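Long-range contacts in IPT/TIG domain-containing protein (Bacteroides thetaiotaomicron, PDB 3TC9), which is of uncertain function but probably serves as an auxiliary nutrient-binding protein, joining an immunoglobulin-like domain to a six-bladed beta-propeller: residues P25-L30 with K100-K105; G53-K58 with P72-D77; S269-H274 with I286-Q291; H292-S297 with A329-P334. All blocks are in the same frame, centred on the assembly; numbering follows the deposited sequence. Where two conformers were deposited one is given.

The four contacts illustrate how chemistry follows location in a two-domain chain. Interactions 1 and 2 lie in the immunoglobulin-like domain, reach the same sheet and touch each other, with Y103 and L30 packing on P72 and A73. Interaction 1 is a surface contact built on backbone bonds between strands; interaction 2, partly buried, has no direct hydrogen bond between its segments and relies on packing and waters. Interactions 3 and 4 are buried in the propeller, their centres about 9 Å apart and about 39 to 48 Å from those of interactions 1 and 2. They share the blade containing strands 283-288 and 293-300, but interaction 3 pairs strands within it, whereas interaction 4 fastens a loop through histidines.

Interaction 1 (P25-L30 with K100-K105); sequences PKEGGL and KFVYQK. With EDO (1,2-ethanediol), chain S.
F101 and Y103 both hold CG anti to the backbone N (chi1 170° and -160°), and their rings reach back to the main chain of 25-30. The setting is the edge of the immunoglobulin-like IPT/TIG domain, where the short strand 102-103 joins strand 19-28 in parallel. Backbone bonds weave from one strand to the other: V102 N gives to K26 O at 2.9 Å, G28 N to V102 O at 3.0 Å, and Q104 N to G28 O at 2.8 Å. F101 meets P25 O at its edge, while its CZ lies 3.4 Å from G28 N, and a CB on G28 would be tight against that same atom. An alanine in place of F101 would probably open a gap beside the backbone of 25-28 and leave that chain freer to shift. Y103 offers a ring face to G29, whose CA sits 4.0 Å from the ring centroid in a CH-pi contact; its hydroxyl bonds to E429, near the C-terminus. E27 and V102 lie side by side on the other face of the sheet. Past the ladder, a water accepts from L30 N at 2.9 Å and donates to Q104 O at 2.7 Å.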
# COMPACT_ATOMS: atom_id res chain seq x y z
N PRO B 25 -27.15 -9.97 -8.28
CA PRO B 25 -26.22 -9.03 -8.92
C PRO B 25 -25.03 -9.78 -9.51
O PRO B 25 -24.74 -10.93 -9.08
CB PRO B 25 -25.82 -8.09 -7.78
CG PRO B 25 -25.90 -8.96 -6.55
CD PRO B 25 -27.02 -9.95 -6.81
N LYS B 26 -24.33 -9.14 -10.48
CA LYS B 26 -23.18 -9.72 -11.16
C LYS B 26 -21.93 -9.69 -10.26
O LYS B 26 -20.98 -10.45 -10.47
CB LYS B 26 -22.90 -8.98 -12.49
CG LYS B 26 -23.98 -9.18 -13.59
CD LYS B 26 -23.80 -10.48 -14.38
CE LYS B 26 -25.03 -10.81 -15.19
NZ LYS B 26 -25.14 -12.28 -15.41
N GLU B 27 -21.98 -8.85 -9.23
CA GLU B 27 -20.91 -8.57 -8.28
C GLU B 27 -21.42 -8.57 -6.84
O GLU B 27 -22.58 -8.22 -6.58
CB GLU B 27 -20.34 -7.17 -8.61
CG GLU B 27 -18.84 -7.03 -8.42
CD GLU B 27 -18.19 -6.01 -9.32
OE1 GLU B 27 -17.87 -4.90 -8.83
OE2 GLU B 27 -18.00 -6.31 -10.53
N GLY B 28 -20.53 -8.92 -5.92
CA GLY B 28 -20.80 -8.96 -4.48
C GLY B 28 -19.72 -9.75 -3.76
O GLY B 28 -18.60 -9.85 -4.24
N GLY B 29 -20.08 -10.34 -2.64
CA GLY B 29 -19.20 -11.17 -1.84
C GLY B 29 -20.00 -12.09 -0.96
O GLY B 29 -21.14 -12.46 -1.29
N LEU B 30 -19.41 -12.45 0.18
CA LEU B 30 -19.98 -13.34 1.19
C LEU B 30 -21.34 -12.80 1.64
O LEU B 30 -21.46 -11.63 1.97
CB LEU B 30 -18.96 -13.43 2.35
CG LEU B 30 -19.31 -14.07 3.70
CD1 LEU B 30 -19.94 -15.42 3.53
CD2 LEU B 30 -18.05 -14.24 4.50
N LYS B 100 -19.33 -15.80 -14.88
CA LYS B 100 -18.86 -16.00 -13.52
C LYS B 100 -19.29 -14.81 -12.66
O LYS B 100 -19.33 -13.69 -13.15
CB LYS B 100 -17.33 -16.13 -13.50
CG LYS B 100 -16.80 -17.42 -14.10
CD LYS B 100 -15.27 -17.47 -13.98
CE LYS B 100 -14.68 -18.75 -14.52
NZ LYS B 100 -14.53 -19.81 -13.47
N PHE B 101 -19.63 -15.06 -11.38
CA PHE B 101 -19.96 -14.03 -10.40
C PHE B 101 -18.64 -13.35 -9.94
O PHE B 101 -17.64 -14.05 -9.74
CB PHE B 101 -20.73 -14.66 -9.22
CG PHE B 101 -20.95 -13.78 -8.02
CD1 PHE B 101 -21.99 -12.86 -7.98
CD2 PHE B 101 -20.11 -13.88 -6.91
CE1 PHE B 101 -22.18 -12.04 -6.86
CE2 PHE B 101 -20.31 -13.08 -5.79
CZ PHE B 101 -21.35 -12.17 -5.77
N VAL B 102 -18.65 -12.02 -9.75
CA VAL B 102 -17.42 -11.30 -9.37
C VAL B 102 -17.42 -11.11 -7.85
O VAL B 102 -18.22 -10.36 -7.29
CB VAL B 102 -17.21 -9.99 -10.19
CG1 VAL B 102 -15.89 -9.30 -9.82
CG2 VAL B 102 -17.22 -10.31 -11.69
N TYR B 103 -16.55 -11.88 -7.19
CA TYR B 103 -16.44 -11.91 -5.73
C TYR B 103 -15.41 -10.89 -5.25
O TYR B 103 -14.26 -10.82 -5.72
CB TYR B 103 -16.04 -13.32 -5.25
CG TYR B 103 -16.32 -13.66 -3.81
CD1 TYR B 103 -15.48 -13.21 -2.79
CD2 TYR B 103 -17.36 -14.51 -3.46
CE1 TYR B 103 -15.73 -13.53 -1.45
CE2 TYR B 103 -17.60 -14.87 -2.14
CZ TYR B 103 -16.77 -14.39 -1.14
OH TYR B 103 -16.99 -14.77 0.16
N GLN B 104 -15.85 -10.11 -4.29
CA GLN B 104 -15.05 -9.12 -3.61
C GLN B 104 -14.86 -9.59 -2.16
O GLN B 104 -15.84 -9.67 -1.42
CB GLN B 104 -15.73 -7.72 -3.71
CG GLN B 104 -15.14 -6.61 -2.80
CD GLN B 104 -13.74 -6.13 -3.15
OE1 GLN B 104 -13.45 -5.74 -4.30
NE2 GLN B 104 -12.86 -6.11 -2.16
N LYS B 105 -13.62 -9.93 -1.78
CA LYS B 105 -13.29 -10.34 -0.42
C LYS B 105 -13.40 -9.16 0.58
O LYS B 105 -13.15 -7.99 0.23
CB LYS B 105 -11.87 -10.91 -0.32
CG LYS B 105 -11.59 -12.21 -1.04
CD LYS B 105 -10.09 -12.53 -0.92
CE LYS B 105 -9.67 -13.81 -1.60
NZ LYS B 105 -9.71 -13.69 -3.08
C1 EDO S . -24.93 -5.58 -10.22
O1 EDO S . -23.50 -5.61 -9.97
C2 EDO S . -25.26 -6.10 -11.62
O2 EDO S . -26.44 -6.91 -11.61
O HOH W 1 -16.97 -11.00 0.70

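Interaction 2 (G53-K58 with P72-D77); sequences GGQDSK and PAKAYD
Q55 touches the loop 72-77 with the aliphatic part of its side chain: CB rests 3.7 Å from P72 CG, and CG comes within 3.4 Å of K74 O and close to A73 O. CG lies anti to the carbonyl carbon (chi1 -56°), beside the backbone N, and the bend at chi2 lets CD meet K74 CB at 4.0 Å. P72 fits alongside the strand, its CB 3.4 Å from D56 O and its CD 3.9 Å from S57 CB. No hydrogen bond passes directly between the segments; one water instead donates to both Q55 OE1 and A73 O. An alanine in place of Q55 would keep the touch on P72 but is likely to leave that water without one of its acceptors and open a gap beside K74. A type II beta turn from P72 to A75 bends the loop that links strands 66-70 and 80-85 of the immunoglobulin-like IPT/TIG domain. At the far end, G53 approaches so near that a CB would collide with A75 O. A second water donates to G53 O at 2.7 Å and to K74 O at 3.2 Å, and accepts from D77 N. Farther out, S57 OG bonds to V70 O, and Y76, with K74 CA above one ring face, meets Y103 edge-to-face and bonds through its hydroxyl to E430 O.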
# COMPACT_ATOMS: atom_id res chain seq x y z
N GLY B 53 -18.32 -21.12 -7.13
CA GLY B 53 -16.87 -21.22 -6.90
C GLY B 53 -16.45 -22.49 -6.17
O GLY B 53 -15.54 -22.44 -5.34
N GLY B 54 -17.14 -23.61 -6.45
CA GLY B 54 -16.87 -24.91 -5.83
C GLY B 54 -17.46 -25.10 -4.44
O GLY B 54 -17.29 -26.17 -3.84
N GLN B 55 -18.20 -24.11 -3.94
CA GLN B 55 -18.79 -24.10 -2.62
C GLN B 55 -20.31 -24.15 -2.67
O GLN B 55 -20.91 -23.46 -3.50
CB GLN B 55 -18.38 -22.82 -1.85
CG GLN B 55 -16.88 -22.57 -1.70
CD GLN B 55 -16.15 -23.62 -0.91
OE1 GLN B 55 -16.45 -23.87 0.26
NE2 GLN B 55 -15.11 -24.16 -1.49
N ASP B 56 -20.93 -24.91 -1.74
CA ASP B 56 -22.39 -25.03 -1.62
C ASP B 56 -23.01 -23.70 -1.21
O ASP B 56 -22.61 -23.09 -0.22
CB ASP B 56 -22.81 -26.13 -0.63
CG ASP B 56 -24.31 -26.42 -0.70
OD1 ASP B 56 -24.79 -26.90 -1.78
OD2 ASP B 56 -25.02 -26.14 0.30
N SER B 57 -24.01 -23.28 -1.98
CA SER B 57 -24.78 -22.04 -1.84
C SER B 57 -26.20 -22.41 -1.45
O SER B 57 -26.87 -23.12 -2.20
CB SER B 57 -24.74 -21.28 -3.17
OG SER B 57 -25.52 -20.10 -3.14
N LYS B 58 -26.66 -21.99 -0.25
CA LYS B 58 -27.99 -22.32 0.26
C LYS B 58 -29.10 -21.60 -0.55
O LYS B 58 -29.07 -20.38 -0.70
CB LYS B 58 -28.10 -21.98 1.75
CG LYS B 58 -27.02 -22.63 2.63
CD LYS B 58 -27.62 -23.32 3.85
CE LYS B 58 -26.60 -23.84 4.82
NZ LYS B 58 -27.23 -24.19 6.13
N PRO B 72 -21.90 -18.15 -0.68
CA PRO B 72 -21.19 -18.58 0.54
C PRO B 72 -19.75 -18.02 0.61
O PRO B 72 -19.26 -17.44 -0.36
CB PRO B 72 -21.15 -20.12 0.37
CG PRO B 72 -20.99 -20.28 -1.14
CD PRO B 72 -21.82 -19.17 -1.75
N ALA B 73 -19.07 -18.29 1.74
CA ALA B 73 -17.66 -17.98 1.92
C ALA B 73 -16.83 -18.87 1.01
O ALA B 73 -17.21 -20.02 0.80
CB ALA B 73 -17.26 -18.22 3.37
N LYS B 74 -15.68 -18.36 0.49
CA LYS B 74 -14.69 -19.06 -0.33
C LYS B 74 -15.18 -19.34 -1.77
O LYS B 74 -14.59 -20.16 -2.49
CB LYS B 74 -14.24 -20.36 0.36
CG LYS B 74 -13.64 -20.15 1.73
CD LYS B 74 -13.59 -21.45 2.53
CE LYS B 74 -12.66 -21.34 3.73
NZ LYS B 74 -13.23 -20.55 4.86
N ALA B 75 -16.21 -18.60 -2.23
CA ALA B 75 -16.79 -18.76 -3.58
C ALA B 75 -16.04 -17.88 -4.61
O ALA B 75 -16.64 -17.48 -5.61
CB ALA B 75 -18.27 -18.39 -3.53
N TYR B 76 -14.72 -17.65 -4.39
CA TYR B 76 -13.82 -16.75 -5.11
C TYR B 76 -13.87 -16.86 -6.65
O TYR B 76 -13.93 -15.81 -7.29
CB TYR B 76 -12.34 -16.87 -4.63
CG TYR B 76 -12.17 -16.82 -3.12
CD1 TYR B 76 -12.93 -15.95 -2.34
CD2 TYR B 76 -11.21 -17.60 -2.47
CE1 TYR B 76 -12.81 -15.93 -0.95
CE2 TYR B 76 -11.09 -17.60 -1.08
CZ TYR B 76 -11.88 -16.74 -0.32
OH TYR B 76 -11.78 -16.72 1.04
N ASP B 77 -13.89 -18.09 -7.22
CA ASP B 77 -13.94 -18.29 -8.68
C ASP B 77 -15.24 -17.77 -9.33
O ASP B 77 -15.24 -17.46 -10.52
CB ASP B 77 -13.78 -19.78 -9.05
CG ASP B 77 -12.51 -20.43 -8.51
OD1 ASP B 77 -11.46 -19.73 -8.43
OD2 ASP B 77 -12.55 -21.64 -8.19
O HOH W 2 -13.36 -20.77 -5.41
O HOH W 3 -18.22 -22.18 1.70

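Interaction 3 (S269-H274 with I286-Q291); sequences SGWEFH and IVVVNQ
The pairing of F273 and H274 with V288 and V287 is a buried antiparallel hairpin contact, formed by the first two strands of one blade of the six-bladed propeller. H274 and V287 make the hydrogen-bonded pair, with H274 N to V287 O at 3.1 Å and V287 N to H274 O at 3.0 Å; F273 and V288 are the non-hydrogen-bonded pair. F273 lies alongside I286, CD1 meeting CG2 at 3.5 Å. Where the ladder gives way to loops, N290 takes over. Its CG sits between the backbone N and the carbonyl carbon (chi1 68°), and the amide grips the opposite chain twice: ND2 gives to G270 O at 2.8 Å, and OD1 accepts from E272 N at 2.9 Å, that donor standing above the plane of the amide carbonyl. W271 is packed over one face, where Q291 CG lies 3.5 Å from the centroid of the six-membered ring, the Q291 amide turned only 6° from the indole plane, and V288 CG1 sits over the five-membered ring. W271 NE1 bonds to Y293 OH, and E272 forms a salt bridge with R182. The N290 amide thus does the work of missing strand pairing, satisfying two backbone groups where the hairpin opens.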
# COMPACT_ATOMS: atom_id res chain seq x y z
N SER B 269 -4.08 14.16 40.05
CA SER B 269 -3.65 12.95 40.77
C SER B 269 -4.41 11.72 40.27
O SER B 269 -5.56 11.85 39.84
CB SER B 269 -3.85 13.13 42.27
OG SER B 269 -4.91 14.00 42.64
N GLY B 270 -3.76 10.56 40.32
CA GLY B 270 -4.33 9.29 39.89
C GLY B 270 -4.61 9.22 38.41
O GLY B 270 -5.74 8.99 38.00
N TRP B 271 -3.57 9.48 37.60
CA TRP B 271 -3.63 9.48 36.14
C TRP B 271 -2.90 8.25 35.60
O TRP B 271 -1.67 8.18 35.61
CB TRP B 271 -3.02 10.79 35.58
CG TRP B 271 -3.94 11.63 34.75
CD1 TRP B 271 -3.76 12.00 33.45
CD2 TRP B 271 -5.17 12.24 35.18
NE1 TRP B 271 -4.79 12.82 33.04
CE2 TRP B 271 -5.68 12.98 34.08
CE3 TRP B 271 -5.89 12.26 36.39
CZ2 TRP B 271 -6.87 13.71 34.15
CZ3 TRP B 271 -7.08 12.99 36.46
CH2 TRP B 271 -7.55 13.71 35.35
N GLU B 272 -3.68 7.25 35.18
CA GLU B 272 -3.21 5.99 34.64
C GLU B 272 -3.07 6.13 33.14
O GLU B 272 -4.08 6.28 32.45
CB GLU B 272 -4.17 4.84 35.01
CG GLU B 272 -3.76 3.48 34.46
CD GLU B 272 -4.73 2.33 34.69
OE1 GLU B 272 -5.89 2.58 35.09
OE2 GLU B 272 -4.33 1.17 34.46
N PHE B 273 -1.82 6.12 32.63
CA PHE B 273 -1.63 6.28 31.19
C PHE B 273 -0.38 5.60 30.62
O PHE B 273 0.57 5.33 31.35
CB PHE B 273 -1.61 7.79 30.79
CG PHE B 273 -0.49 8.63 31.37
CD1 PHE B 273 0.73 8.76 30.70
CD2 PHE B 273 -0.67 9.31 32.57
CE1 PHE B 273 1.76 9.56 31.23
CE2 PHE B 273 0.37 10.09 33.12
CZ PHE B 273 1.57 10.22 32.43
N HIS B 274 -0.42 5.34 29.28
CA HIS B 274 0.75 4.83 28.58
C HIS B 274 1.08 5.84 27.46
O HIS B 274 0.27 6.71 27.13
CB HIS B 274 0.59 3.37 28.09
CG HIS B 274 -0.58 3.13 27.19
ND1 HIS B 274 -0.50 3.37 25.83
CD2 HIS B 274 -1.80 2.63 27.49
CE1 HIS B 274 -1.68 3.02 25.35
NE2 HIS B 274 -2.50 2.59 26.31
N ILE B 286 -0.63 9.98 24.27
CA ILE B 286 -0.67 9.71 25.69
C ILE B 286 -2.11 9.24 25.93
O ILE B 286 -3.05 10.03 25.80
CB ILE B 286 -0.20 10.93 26.52
CG1 ILE B 286 1.30 11.23 26.22
CG2 ILE B 286 -0.45 10.69 28.03
CD1 ILE B 286 1.91 12.43 26.93
N VAL B 287 -2.28 7.92 26.15
CA VAL B 287 -3.57 7.27 26.28
C VAL B 287 -3.90 7.16 27.74
O VAL B 287 -3.26 6.34 28.45
CB VAL B 287 -3.56 5.90 25.55
CG1 VAL B 287 -4.87 5.13 25.72
CG2 VAL B 287 -3.20 6.08 24.06
N VAL B 288 -4.91 7.96 28.19
CA VAL B 288 -5.32 7.97 29.60
C VAL B 288 -6.44 6.94 29.83
O VAL B 288 -7.63 7.20 29.61
CB VAL B 288 -5.67 9.36 30.17
CG1 VAL B 288 -5.65 9.31 31.70
CG2 VAL B 288 -4.68 10.40 29.66
N VAL B 289 -6.01 5.76 30.28
CA VAL B 289 -6.82 4.57 30.54
C VAL B 289 -7.98 4.86 31.52
O VAL B 289 -9.12 4.46 31.24
CB VAL B 289 -5.92 3.42 31.07
CG1 VAL B 289 -6.71 2.11 31.24
CG2 VAL B 289 -4.72 3.21 30.16
N ASN B 290 -7.71 5.54 32.65
CA ASN B 290 -8.76 5.73 33.64
C ASN B 290 -9.48 7.09 33.53
O ASN B 290 -10.30 7.41 34.41
CB ASN B 290 -8.18 5.55 35.05
CG ASN B 290 -7.20 6.62 35.46
OD1 ASN B 290 -6.57 7.29 34.63
ND2 ASN B 290 -7.09 6.81 36.76
N GLN B 291 -9.21 7.88 32.46
CA GLN B 291 -9.83 9.21 32.29
C GLN B 291 -10.49 9.37 30.90
O GLN B 291 -11.16 10.37 30.64
CB GLN B 291 -8.81 10.34 32.57
CG GLN B 291 -8.27 10.35 34.01
CD GLN B 291 -9.33 10.58 35.09
OE1 GLN B 291 -10.38 11.20 34.87
NE2 GLN B 291 -9.06 10.10 36.29

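Interaction 4 (H292-S297 with A329-P334); sequences HYILRS and ARMHAP. With EDO (1,2-ethanediol), chain R; EDO (1,2-ethanediol), chain V; EDO (1,2-ethanediol), chain T.
H292 and H332 meet as an offset edge-to-face pair, the edge of H332 directed at the face of H292, with ring centroids 5.3 Å apart and planes at 88°. In the six-bladed propeller this joins the start of strand 293-300, in one blade, to the loop that leads into strand 334-341 of the next. The H292 ring is fixed from its edge: A333 N donates to ND1 at 2.9 Å, near the ring plane and fairly straight at 162°. H292 CB also lies 3.3 Å from M331 O, while P334 CD comes up against H292 CA. H332 turns both nitrogens to 1,2-ethanediol molecules, probably from the crystallisation liquor, ND1 donating to one at 2.8 Å and NE2 pairing with an oxygen of another; its backbone N bonds to D358. Deeper in, M331, present as selenomethionine, has CG between the backbone N and the carbonyl carbon (chi1 68°), against H292 O. The M331 and I294 side chains cross at about a right angle, SE lying 4.0 Å from I294 CD1, and both pack on F356. Between the two backbones a water donates to H292 O at 2.7 Å and accepts from M331 N at 3.2 Å.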
# COMPACT_ATOMS: atom_id res chain seq x y z
N HIS B 292 -10.37 8.33 30.08
CA HIS B 292 -11.04 8.09 28.79
C HIS B 292 -10.81 9.18 27.74
O HIS B 292 -11.76 9.63 27.08
CB HIS B 292 -12.53 7.88 29.06
CG HIS B 292 -12.73 7.11 30.31
ND1 HIS B 292 -12.38 5.77 30.39
CD2 HIS B 292 -13.08 7.54 31.55
CE1 HIS B 292 -12.59 5.42 31.65
NE2 HIS B 292 -13.01 6.45 32.39
N TYR B 293 -9.54 9.54 27.54
CA TYR B 293 -9.17 10.54 26.54
C TYR B 293 -7.72 10.33 26.13
O TYR B 293 -6.96 9.59 26.78
CB TYR B 293 -9.45 11.98 27.03
CG TYR B 293 -8.47 12.57 28.02
CD1 TYR B 293 -8.32 12.01 29.29
CD2 TYR B 293 -7.78 13.74 27.74
CE1 TYR B 293 -7.44 12.57 30.23
CE2 TYR B 293 -6.91 14.31 28.66
CZ TYR B 293 -6.73 13.71 29.90
OH TYR B 293 -5.87 14.26 30.82
N ILE B 294 -7.35 10.94 25.01
CA ILE B 294 -6.01 10.83 24.46
C ILE B 294 -5.42 12.23 24.23
O ILE B 294 -6.12 13.16 23.81
CB ILE B 294 -6.02 9.96 23.16
CG1 ILE B 294 -6.63 8.55 23.42
CG2 ILE B 294 -4.63 9.87 22.50
CD1 ILE B 294 -6.98 7.73 22.17
N LEU B 295 -4.13 12.36 24.51
CA LEU B 295 -3.39 13.60 24.27
C LEU B 295 -2.28 13.35 23.27
O LEU B 295 -1.86 12.21 23.10
CB LEU B 295 -2.79 14.16 25.57
CG LEU B 295 -3.76 14.38 26.74
CD1 LEU B 295 -3.61 13.29 27.73
CD2 LEU B 295 -3.49 15.72 27.42
N ARG B 296 -1.79 14.40 22.63
CA ARG B 296 -0.64 14.31 21.74
C ARG B 296 0.49 15.12 22.35
O ARG B 296 0.26 16.24 22.81
CB ARG B 296 -0.96 14.80 20.33
CG ARG B 296 0.24 14.83 19.42
CD ARG B 296 -0.19 15.11 18.01
NE ARG B 296 0.92 15.63 17.24
CZ ARG B 296 0.99 15.59 15.92
NH1 ARG B 296 0.00 15.05 15.21
NH2 ARG B 296 2.03 16.09 15.29
N SER B 297 1.69 14.55 22.38
CA SER B 297 2.89 15.23 22.89
C SER B 297 3.91 15.28 21.76
O SER B 297 4.43 14.25 21.34
CB SER B 297 3.44 14.52 24.12
OG SER B 297 4.69 15.07 24.48
N ALA B 329 -15.77 12.93 20.54
CA ALA B 329 -15.64 11.47 20.60
C ALA B 329 -15.53 11.02 22.05
O ALA B 329 -15.06 11.78 22.90
CB ALA B 329 -14.42 11.03 19.83
N ARG B 330 -16.01 9.82 22.35
CA ARG B 330 -15.99 9.26 23.70
C ARG B 330 -15.51 7.85 23.69
O ARG B 330 -15.82 7.09 22.78
CB ARG B 330 -17.37 9.30 24.39
CG ARG B 330 -18.00 10.68 24.51
CD ARG B 330 -17.31 11.56 25.51
NE ARG B 330 -17.19 12.95 25.06
CZ ARG B 330 -18.14 13.86 25.20
NH1 ARG B 330 -19.33 13.51 25.66
NH2 ARG B 330 -17.93 15.12 24.83
N MSE B 331 -14.80 7.48 24.74
CA MSE B 331 -14.29 6.13 24.90
C MSE B 331 -14.45 5.69 26.35
O MSE B 331 -14.88 6.46 27.21
CB MSE B 331 -12.84 6.03 24.40
CG MSE B 331 -11.84 6.79 25.24
SE MSE B 331 -10.41 7.39 24.11
CE MSE B 331 -11.48 8.57 22.78
N HIS B 332 -14.17 4.44 26.61
CA HIS B 332 -14.29 3.87 27.92
C HIS B 332 -13.19 2.84 28.12
O HIS B 332 -13.28 1.70 27.64
CB HIS B 332 -15.69 3.26 28.11
CG HIS B 332 -16.01 2.88 29.52
ND1 HIS B 332 -17.25 2.38 29.86
CD2 HIS B 332 -15.23 2.91 30.63
CE1 HIS B 332 -17.19 2.10 31.15
NE2 HIS B 332 -15.99 2.40 31.65
N ALA B 333 -12.14 3.27 28.85
CA ALA B 333 -10.92 2.54 29.21
C ALA B 333 -10.09 2.20 27.95
O ALA B 333 -9.96 1.02 27.62
CB ALA B 333 -11.25 1.27 30.02
N PRO B 334 -9.51 3.19 27.23
CA PRO B 334 -8.69 2.82 26.06
C PRO B 334 -7.41 2.12 26.53
O PRO B 334 -6.86 2.45 27.59
CB PRO B 334 -8.39 4.16 25.40
CG PRO B 334 -8.46 5.17 26.52
CD PRO B 334 -9.53 4.66 27.44
C1 EDO R . -13.54 1.55 34.44
O1 EDO R . -13.17 2.53 33.48
C2 EDO R . -14.72 2.09 35.23
O2 EDO R . -15.86 2.17 34.37
C1 EDO V . -20.20 2.62 28.34
O1 EDO V . -18.97 3.12 27.79
C2 EDO V . -21.39 3.23 27.60
O2 EDO V . -21.69 4.52 28.16
C1 EDO T . 3.73 13.09 11.58
O1 EDO T . 4.94 12.43 11.18
C2 EDO T . 4.05 14.44 12.22
O2 EDO T . 2.84 15.21 12.34
O HOH W 4 -14.40 10.07 26.51